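Local atomic coordinates of ECL CdiI (Enterobacter cloacae subsp. cloacae, PDB entry 4NTQ), a protein that acts as the immunity protein of a contact-dependent growth inhibition system, binding the CdiA toxin, a ribosomal RNase, delivered by neighbouring bacteria. Residues N94-E99 with E107-F112. Sequence-based numbering, arbitrary orientation.
Sequences NVIFLE and ENINKF
Ile96 meets Ile109 and Phe112 in an arrangement that illustrates how a strand alternates its side chains: Ile96 receives a covering loop on one face, while Val95 and Phe97 serve a different partner on the other. Leu98, just past the strand end, extends the side of Ile96. The reach comes mainly from Ile96. The end of its side chain is extended, with CD1 anti to CA (chi2 -164°), and this carries the methyl tip between Ile109 and Phe112. There CD1 lies 4.2 Å from CB of Phe112 and 4.3 Å from CG1 of Ile109, so a single methyl meets both, touching the root of the aromatic side chain instead of its ring. Within the two segments the ring is met by Leu98, whose CD2 branch approaches CD1 of Phe112 obliquely at 4.3 Å. With both torsions of Ile109 anti (chi1 -173°, chi2 177°), its CG1 comes nearer to Ile96, although its CB does not point that way. A backbone bond helps hold the turn: Phe112 N donates to Ile109 O at 3.0 Å, fixing the spacing of the two residues that the Ile96 methyl touches. Asn108 O lies in the plane of the Phe112 ring, at its edge. Contact across the segments is wholly apolar and modest, burying 145 Å² in all. Phe104 meets the Phe112 ring edge-to-face and also touches Leu98. Val95 and Phe97 pack against the bound CdiA toxin chain. The loop crosses the other sheet face from strand 88-97 to strand 61-65, where Ile109 touches Ala63 and Ala65; Asn110 ties it by hydrogen bonds to His61 and Ala63 of that strand and to Ser51 and Glu54 of helix 41-58.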
loop_
_atom_site.group_PDB
_atom_site.type_symbol
_atom_site.label_atom_id
_atom_site.label_comp_id
_atom_site.label_asym_id
_atom_site.label_seq_id
_atom_site.Cartn_x
_atom_site.Cartn_y
_atom_site.Cartn_z
ATOM N N ASN B 94 1.930 -3.479 -2.974
ATOM C CA ASN B 94 1.882 -4.792 -2.333
ATOM C C ASN B 94 1.513 -4.651 -0.893
ATOM O O ASN B 94 1.962 -3.718 -0.223
ATOM C CB ASN B 94 3.232 -5.527 -2.468
ATOM C CG ASN B 94 3.614 -5.774 -3.917
ATOM O OD1 ASN B 94 2.756 -5.761 -4.808
ATOM N ND2 ASN B 94 4.899 -5.998 -4.167
ATOM N N VAL B 95 0.669 -5.558 -0.421
ATOM C CA VAL B 95 0.346 -5.631 0.993
ATOM C C VAL B 95 1.272 -6.639 1.642
ATOM O O VAL B 95 1.348 -7.788 1.194
ATOM C CB VAL B 95 -1.086 -6.104 1.218
ATOM C CG1 VAL B 95 -1.337 -6.322 2.687
ATOM C CG2 VAL B 95 -2.058 -5.107 0.658
ATOM N N ILE B 96 1.977 -6.216 2.685
ATOM C CA ILE B 96 2.820 -7.132 3.430
ATOM C C ILE B 96 2.094 -7.708 4.646
ATOM O O ILE B 96 1.771 -6.982 5.579
ATOM C CB ILE B 96 4.075 -6.450 3.927
ATOM C CG1 ILE B 96 4.805 -5.759 2.784
ATOM C CG2 ILE B 96 4.974 -7.465 4.563
ATOM C CD1 ILE B 96 6.224 -5.398 3.145
ATOM N N PHE B 97 1.863 -9.018 4.640
ATOM C CA PHE B 97 1.167 -9.678 5.742
ATOM C C PHE B 97 2.112 -10.078 6.861
ATOM O O PHE B 97 3.141 -10.691 6.615
ATOM C CB PHE B 97 0.404 -10.898 5.239
ATOM C CG PHE B 97 -0.856 -10.551 4.519
ATOM C CD1 PHE B 97 -1.942 -10.055 5.216
ATOM C CD2 PHE B 97 -0.953 -10.703 3.152
ATOM C CE1 PHE B 97 -3.110 -9.719 4.557
ATOM C CE2 PHE B 97 -2.115 -10.367 2.488
ATOM C CZ PHE B 97 -3.192 -9.875 3.186
ATOM N N LEU B 98 1.760 -9.722 8.093
ATOM C CA LEU B 98 2.633 -9.969 9.235
ATOM C C LEU B 98 1.896 -10.576 10.426
ATOM O O LEU B 98 2.425 -10.581 11.544
ATOM C CB LEU B 98 3.287 -8.658 9.671
ATOM C CG LEU B 98 3.781 -7.754 8.545
ATOM C CD1 LEU B 98 4.096 -6.379 9.096
ATOM C CD2 LEU B 98 5.001 -8.369 7.895
ATOM N N GLU B 99 0.680 -11.066 10.187
ATOM C CA GLU B 99 -0.177 -11.569 11.254
ATOM C C GLU B 99 0.518 -12.690 11.997
ATOM O O GLU B 99 0.432 -12.780 13.226
ATOM C CB GLU B 99 -1.516 -12.041 10.687
ATOM N N GLU B 107 12.578 -0.927 9.845
ATOM C CA GLU B 107 13.877 -0.623 9.254
ATOM C C GLU B 107 14.369 -1.795 8.404
ATOM O O GLU B 107 15.272 -1.639 7.568
ATOM C CB GLU B 107 14.895 -0.243 10.331
ATOM C CG GLU B 107 15.317 -1.385 11.251
ATOM C CD GLU B 107 14.229 -1.836 12.226
ATOM O OE1 GLU B 107 13.088 -1.315 12.174
ATOM O OE2 GLU B 107 14.526 -2.729 13.051
ATOM N N ASN B 108 13.748 -2.954 8.600
ATOM C CA ASN B 108 14.074 -4.127 7.802
ATOM C C ASN B 108 13.129 -4.359 6.618
ATOM O O ASN B 108 13.175 -5.428 6.001
ATOM C CB ASN B 108 14.093 -5.393 8.675
ATOM C CG ASN B 108 15.201 -5.388 9.707
ATOM O OD1 ASN B 108 16.254 -4.785 9.500
ATOM N ND2 ASN B 108 14.963 -6.065 10.839
ATOM N N ILE B 109 12.280 -3.377 6.312
ATOM C CA ILE B 109 11.217 -3.544 5.314
ATOM C C ILE B 109 11.676 -4.122 3.959
ATOM O O ILE B 109 10.940 -4.864 3.310
ATOM C CB ILE B 109 10.428 -2.224 5.089
ATOM C CG1 ILE B 109 9.221 -2.447 4.180
ATOM C CG2 ILE B 109 11.309 -1.164 4.481
ATOM C CD1 ILE B 109 8.348 -1.194 3.972
ATOM N N ASN B 110 12.884 -3.783 3.531
ATOM C CA ASN B 110 13.335 -4.240 2.229
ATOM C C ASN B 110 13.650 -5.737 2.201
ATOM O O ASN B 110 13.641 -6.341 1.132
ATOM C CB ASN B 110 14.498 -3.387 1.703
ATOM C CG ASN B 110 14.022 -2.081 1.085
ATOM O OD1 ASN B 110 12.984 -2.040 0.440
ATOM N ND2 ASN B 110 14.767 -1.010 1.304
ATOM N N LYS B 111 13.905 -6.323 3.376
ATOM C CA LYS B 111 14.066 -7.774 3.517
ATOM C C LYS B 111 12.739 -8.516 3.329
ATOM O O LYS B 111 12.731 -9.698 3.000
ATOM C CB LYS B 111 14.654 -8.145 4.890
ATOM C CG LYS B 111 16.070 -7.654 5.159
ATOM C CD LYS B 111 17.066 -8.208 4.145
ATOM C CE LYS B 111 17.171 -9.733 4.216
ATOM N NZ LYS B 111 18.134 -10.289 3.207
ATOM N N PHE B 112 11.618 -7.825 3.540
ATOM C CA PHE B 112 10.310 -8.487 3.503
ATOM C C PHE B 112 9.728 -8.490 2.098
ATOM O O PHE B 112 8.620 -8.947 1.861
ATOM C CB PHE B 112 9.354 -7.852 4.521
ATOM C CG PHE B 112 9.756 -8.098 5.945
ATOM C CD1 PHE B 112 9.072 -9.023 6.729
ATOM C CD2 PHE B 112 10.845 -7.436 6.493
ATOM C CE1 PHE B 112 9.457 -9.266 8.047
ATOM C CE2 PHE B 112 11.241 -7.672 7.805
ATOM C CZ PHE B 112 10.542 -8.592 8.588
#